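Side-chain contacts in PfkB family carbohydrate kinase (Listeria grayi DSM 20601, PDB 4GM6), which probably acts as a carbohydrate kinase of the PfkB family, transferring a phosphate group to a sugar or a related substrate: residues 169-172 with 173-177; 96-99 with 100-103. One frame throughout, in Å; residues are numbered along the deposited sequence.

Interaction 1. Residues 169-172 with 173-177; sequences EMVV and KIIRE
Successive turns of helix 165-180 meet here through i to i+4 pairs, V172 with R176, V171 with I175 and M170 with I174. V172 CG1 sits over the centre of one face of the R176 guanidinium, 3.3 Å from R176 CZ. The two side chains lie alongside each other and point the same way. CG1 of V172 is anti to the backbone N (chi1 170°), which turns it toward the next turn of the helix. The R176 chain is extended from CG to NE and carries its flat end back under this methyl. V171 and I175 cross at a slant, and their contact is tight, with V171 CG1 3.5 Å from I175 CD1. M170 is bent at chi2 (63°), and its CE methyl stays 4.0 Å from I174 CD1. Backbone bonds set this spacing: I175 N gives a nearly straight one to V171 O at 3.0 Å, and R176 N binds V172 O at 3.1 Å. E169 OE1 and K173 NZ are 5.8 Å apart, not in contact, though their opposite charges may attract each other weakly. The apolar side of the helix is buried against the main sheet. L154 of strand 153-157 meets I174 and I175, and V156 meets V171. Helix 158-163 also touches V171, and L144 of helix 144-147 packs on I174 and E177.

Interaction 2. Residues 96-99 with 100-103; sequences QVDT and AFVV
The end of the D98 side chain reaches forward along the chain: its carboxylate comes up to the backbone N of A100 and the ring edge of F101. With CG anti to the backbone N (chi1 -170°), the D98 carboxylate lies beside its own carbonyl carbon, on the side from which A100 N follows. D98 OD1 accepts a nearly straight bond from A100 N at 3.1 Å, with an N-H...O angle of 170°. The N-H comes from well above the carboxylate plane. D98 OD1 also lies 3.5 Å from A100 CB. The other oxygen, D98 OD2, approaches the edge of the F101 ring near its plane, 4.2 Å from F101 CE2. The D98 to A100 bond makes an Asx turn, and it overlaps a type I beta turn from T99 to V102. That turn is closed by V102 N bonding T99 O at 2.9 Å. Together they interrupt strand 97-104, the last strand of the beta-alpha-beta unit formed with strand 73-79 and helix 83-94. A water bridges the backbone of D98 and F101, donating to D98 O at 2.8 Å and accepting from F101 N at 3.0 Å. This water also lies in the plane of the F101 ring, at its edge. V102 points back at T99, and V102 CG2 comes within 3.9 Å of T99 CB. T99 OG1 stands between its backbone N and carbonyl carbon (chi1 59°) and hydrogen-bonds W93 NE1 of helix 83-94. L92 of the same helix packs on both T99 and V102, while F101 rests on E146 and L147 of helix 144-147.

In the fold
Following the chain from the N terminus, interaction 2 comes first. It closes a short turn within strand 97-104, the outermost strand at one end of the main sheet within this chain. Interaction 1 opens later and lies wholly within helix 165-180, on the chain path between strands 153-157 and 184-188. The two are in series and neither nest nor cross. The centres of interactions 1 and 2 are 19 Å apart. The nearest atoms of interactions 1 and 2 are about 9 Å apart, so the two do not touch. Common neighbours connect them: W142 hydrogen-bonds F101 O and packs on M170, and helix 144-147 meets F101 through E146 and L147, and I174 and E177 through L144.

Interaction 1. Residues 169-172 with 173-177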
ATOM      1  N   GLU C 169     -18.376  20.952  35.307  1.00 64.14           N
ATOM      2  CA  GLU C 169     -19.441  21.880  35.725  1.00 71.19           C
ATOM      3  C   GLU C 169     -20.282  22.350  34.544  1.00 75.41           C
ATOM      4  O   GLU C 169     -21.432  22.751  34.716  1.00 68.33           O
ATOM      5  CB  GLU C 169     -18.877  23.102  36.450  1.00 68.03           C
ATOM      6  CG  GLU C 169     -17.894  22.797  37.566  1.00 73.10           C
ATOM      7  CD  GLU C 169     -17.523  24.055  38.335  1.00 83.32           C
ATOM      8  OE1 GLU C 169     -17.317  25.117  37.698  1.00 81.33           O
ATOM      9  OE2 GLU C 169     -17.447  23.983  39.578  1.00 96.62           O
ATOM     10  N   MET C 170     -19.697  22.324  33.349  1.00 60.52           N
ATOM     11  CA  MET C 170     -20.453  22.653  32.151  1.00 73.48           C
ATOM     12  C   MET C 170     -21.483  21.558  31.830  1.00 65.55           C
ATOM     13  O   MET C 170     -22.646  21.854  31.525  1.00 64.07           O
ATOM     14  CB  MET C 170     -19.503  22.863  30.970  1.00 81.76           C
ATOM     15  CG  MET C 170     -20.192  23.289  29.690  1.00 89.94           C
ATOM     16  SD  MET C 170     -20.995  24.884  29.888  1.00 96.62           S
ATOM     17  CE  MET C 170     -21.475  25.229  28.196  1.00144.77           C
ATOM     18  N   VAL C 171     -21.051  20.297  31.888  1.00 61.85           N
ATOM     19  CA  VAL C 171     -21.965  19.176  31.683  1.00 60.28           C
ATOM     20  C   VAL C 171     -23.081  19.201  32.734  1.00 63.84           C
ATOM     21  O   VAL C 171     -24.256  19.000  32.419  1.00 68.17           O
ATOM     22  CB  VAL C 171     -21.223  17.818  31.678  1.00 57.44           C
ATOM     23  CG1 VAL C 171     -22.199  16.659  31.509  1.00 52.61           C
ATOM     24  CG2 VAL C 171     -20.187  17.786  30.567  1.00 54.73           C
ATOM     25  N   VAL C 172     -22.729  19.488  33.981  1.00 58.34           N
ATOM     26  CA  VAL C 172     -23.750  19.585  35.026  1.00 68.61           C
ATOM     27  C   VAL C 172     -24.771  20.690  34.722  1.00 82.84           C
ATOM     28  O   VAL C 172     -25.991  20.482  34.907  1.00 80.70           O
ATOM     29  CB  VAL C 172     -23.124  19.751  36.431  1.00 63.18           C
ATOM     30  CG1 VAL C 172     -24.187  20.090  37.491  1.00 65.67           C
ATOM     31  CG2 VAL C 172     -22.361  18.483  36.794  1.00 65.36           C
ATOM     32  N   LYS C 173     -24.289  21.850  34.240  1.00 79.19           N
ATOM     33  CA  LYS C 173     -25.204  22.971  33.966  1.00 84.25           C
ATOM     34  C   LYS C 173     -26.156  22.637  32.824  1.00 73.89           C
ATOM     35  O   LYS C 173     -27.296  23.063  32.797  1.00 72.95           O
ATOM     36  CB  LYS C 173     -24.445  24.261  33.642  1.00 91.66           C
ATOM     37  CG  LYS C 173     -23.738  24.919  34.808  1.00 91.60           C
ATOM     38  CD  LYS C 173     -22.959  26.142  34.333  1.00109.83           C
ATOM     39  CE  LYS C 173     -21.934  26.607  35.368  1.00101.33           C
ATOM     40  NZ  LYS C 173     -22.579  27.223  36.565  1.00111.04           N
ATOM     41  N   ILE C 174     -25.671  21.871  31.849  1.00 62.56           N
ATOM     42  CA  ILE C 174     -26.475  21.532  30.660  1.00 73.15           C
ATOM     43  C   ILE C 174     -27.544  20.504  30.976  1.00 65.40           C
ATOM     44  O   ILE C 174     -28.766  20.759  30.714  1.00 76.02           O
ATOM     45  CB  ILE C 174     -25.616  21.011  29.501  1.00 74.20           C
ATOM     46  CG1 ILE C 174     -24.515  22.020  29.197  1.00 95.84           C
ATOM     47  CG2 ILE C 174     -26.477  20.728  28.266  1.00 84.19           C
ATOM     48  CD1 ILE C 174     -25.027  23.448  28.976  1.00105.09           C
ATOM     49  N   ILE C 175     -27.109  19.358  31.572  1.00 63.99           N
ATOM     50  CA  ILE C 175     -28.049  18.374  32.086  1.00 67.54           C
ATOM     51  C   ILE C 175     -29.155  19.034  32.936  1.00 64.42           C
ATOM     52  O   ILE C 175     -30.316  18.680  32.788  1.00 75.39           O
ATOM     53  CB  ILE C 175     -27.329  17.304  32.931  1.00 70.31           C
ATOM     54  CG1 ILE C 175     -26.396  16.474  32.046  1.00 64.26           C
ATOM     55  CG2 ILE C 175     -28.348  16.420  33.654  1.00 70.82           C
ATOM     56  CD1 ILE C 175     -25.299  15.746  32.808  1.00 66.95           C
ATOM     57  N   ARG C 176     -28.813  19.950  33.837  1.00 72.74           N
ATOM     58  CA  ARG C 176     -29.847  20.619  34.638  1.00 79.91           C
ATOM     59  C   ARG C 176     -30.799  21.440  33.793  1.00 86.76           C
ATOM     60  O   ARG C 176     -31.988  21.340  33.962  1.00 96.92           O
ATOM     61  CB  ARG C 176     -29.244  21.465  35.754  1.00 99.11           C
ATOM     62  CG  ARG C 176     -28.761  20.663  36.937  1.00 83.44           C
ATOM     63  CD  ARG C 176     -28.198  21.536  38.016  1.00 98.45           C
ATOM     64  NE  ARG C 176     -27.443  20.767  38.986  1.00106.58           N
ATOM     65  CZ  ARG C 176     -26.420  21.248  39.667  1.00112.38           C
ATOM     66  NH1 ARG C 176     -26.031  22.487  39.476  1.00108.36           N
ATOM     67  NH2 ARG C 176     -25.777  20.490  40.523  1.00113.72           N
ATOM     68  N   GLU C 177     -30.287  22.200  32.837  1.00 78.00           N
ATOM     69  CA  GLU C 177     -31.164  22.958  31.952  1.00 81.46           C
ATOM     70  C   GLU C 177     -32.015  21.934  31.193  1.00 74.38           C
ATOM     71  O   GLU C 177     -33.250  22.022  31.142  1.00 81.28           O
ATOM     72  CB  GLU C 177     -30.337  23.826  30.988  1.00 76.85           C
ATOM     73  CG  GLU C 177     -31.152  24.534  29.920  1.00 80.29           C
ATOM     74  CD  GLU C 177     -31.921  25.761  30.426  1.00106.09           C
ATOM     75  OE1 GLU C 177     -32.253  25.822  31.650  1.00 94.78           O
ATOM     76  OE2 GLU C 177     -32.201  26.667  29.587  1.00104.57           O
TER

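Interaction 2. Residues 96-99 with 100-103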
ATOM      1  N   GLN C  96     -23.460  13.039   8.563  1.00 44.18           N
ATOM      2  CA  GLN C  96     -24.668  13.843   8.769  1.00 50.08           C
ATOM      3  C   GLN C  96     -24.996  14.172  10.222  1.00 52.04           C
ATOM      4  O   GLN C  96     -26.159  14.256  10.601  1.00 55.47           O
ATOM      5  CB  GLN C  96     -25.855  13.192   8.061  1.00 53.86           C
ATOM      6  CG  GLN C  96     -25.672  13.167   6.553  1.00 56.35           C
ATOM      7  CD  GLN C  96     -26.933  12.777   5.818  1.00 79.30           C
ATOM      8  OE1 GLN C  96     -27.362  11.626   5.872  1.00 77.28           O
ATOM      9  NE2 GLN C  96     -27.532  13.737   5.117  1.00 70.61           N
ATOM     10  N   VAL C  97     -23.969  14.367  11.040  1.00 56.15           N
ATOM     11  CA  VAL C  97     -24.186  14.916  12.371  1.00 50.59           C
ATOM     12  C   VAL C  97     -24.149  16.428  12.226  1.00 56.88           C
ATOM     13  O   VAL C  97     -23.284  16.959  11.532  1.00 47.06           O
ATOM     14  CB  VAL C  97     -23.095  14.457  13.350  1.00 45.91           C
ATOM     15  CG1 VAL C  97     -23.316  15.066  14.722  1.00 41.94           C
ATOM     16  CG2 VAL C  97     -23.080  12.937  13.445  1.00 38.55           C
ATOM     17  N   ASP C  98     -25.105  17.108  12.855  1.00 51.40           N
ATOM     18  CA  ASP C  98     -25.208  18.568  12.821  1.00 62.14           C
ATOM     19  C   ASP C  98     -23.943  19.202  13.393  1.00 56.81           C
ATOM     20  O   ASP C  98     -23.494  18.827  14.481  1.00 54.51           O
ATOM     21  CB  ASP C  98     -26.421  19.011  13.654  1.00 58.07           C
ATOM     22  CG  ASP C  98     -26.753  20.497  13.494  1.00 73.75           C
ATOM     23  OD1 ASP C  98     -26.165  21.179  12.627  1.00 68.35           O
ATOM     24  OD2 ASP C  98     -27.628  20.982  14.246  1.00 97.40           O
ATOM     25  N   THR C  99     -23.373  20.167  12.674  1.00 48.78           N
ATOM     26  CA  THR C  99     -22.158  20.836  13.141  1.00 51.67           C
ATOM     27  C   THR C  99     -22.386  22.271  13.642  1.00 51.48           C
ATOM     28  O   THR C  99     -21.443  22.952  14.054  1.00 52.44           O
ATOM     29  CB  THR C  99     -21.062  20.838  12.050  1.00 45.99           C
ATOM     30  OG1 THR C  99     -21.548  21.514  10.886  1.00 48.42           O
ATOM     31  CG2 THR C  99     -20.671  19.406  11.674  1.00 43.87           C
ATOM     32  N   ALA C 100     -23.626  22.739  13.602  1.00 53.55           N
ATOM     33  CA  ALA C 100     -23.929  24.108  14.022  1.00 59.51           C
ATOM     34  C   ALA C 100     -23.365  24.483  15.400  1.00 63.23           C
ATOM     35  O   ALA C 100     -23.187  25.661  15.697  1.00 61.94           O
ATOM     36  CB  ALA C 100     -25.440  24.364  13.990  1.00 59.23           C
ATOM     37  N   PHE C 101     -23.113  23.495  16.253  1.00 58.72           N
ATOM     38  CA  PHE C 101     -22.657  23.792  17.612  1.00 57.65           C
ATOM     39  C   PHE C 101     -21.195  23.408  17.844  1.00 61.56           C
ATOM     40  O   PHE C 101     -20.743  23.316  18.986  1.00 55.20           O
ATOM     41  CB  PHE C 101     -23.591  23.162  18.663  1.00 59.57           C
ATOM     42  CG  PHE C 101     -25.017  23.658  18.582  1.00 65.39           C
ATOM     43  CD1 PHE C 101     -25.447  24.717  19.372  1.00 66.82           C
ATOM     44  CD2 PHE C 101     -25.922  23.075  17.706  1.00 68.34           C
ATOM     45  CE1 PHE C 101     -26.746  25.179  19.291  1.00 64.95           C
ATOM     46  CE2 PHE C 101     -27.224  23.538  17.617  1.00 69.65           C
ATOM     47  CZ  PHE C 101     -27.638  24.590  18.414  1.00 74.95           C
ATOM     48  N   VAL C 102     -20.464  23.184  16.755  1.00 49.66           N
ATOM     49  CA  VAL C 102     -19.031  22.977  16.829  1.00 49.74           C
ATOM     50  C   VAL C 102     -18.417  24.364  16.966  1.00 58.42           C
ATOM     51  O   VAL C 102     -18.760  25.277  16.212  1.00 57.10           O
ATOM     52  CB  VAL C 102     -18.470  22.287  15.556  1.00 56.59           C
ATOM     53  CG1 VAL C 102     -16.943  22.259  15.569  1.00 44.14           C
ATOM     54  CG2 VAL C 102     -19.021  20.866  15.408  1.00 40.64           C
ATOM     55  N   VAL C 103     -17.532  24.532  17.939  1.00 55.14           N
ATOM     56  CA  VAL C 103     -16.896  25.832  18.164  1.00 58.57           C
ATOM     57  C   VAL C 103     -15.414  25.746  17.795  1.00 59.37           C
ATOM     58  O   VAL C 103     -14.733  24.779  18.162  1.00 47.70           O
ATOM     59  CB  VAL C 103     -17.034  26.290  19.626  1.00 58.71           C
ATOM     60  CG1 VAL C 103     -16.209  27.545  19.863  1.00 68.90           C
ATOM     61  CG2 VAL C 103     -18.498  26.539  19.983  1.00 51.38           C
TER
HETATM   62  O   HOH W   1     -23.116  20.493  16.646  1.00 42.71           O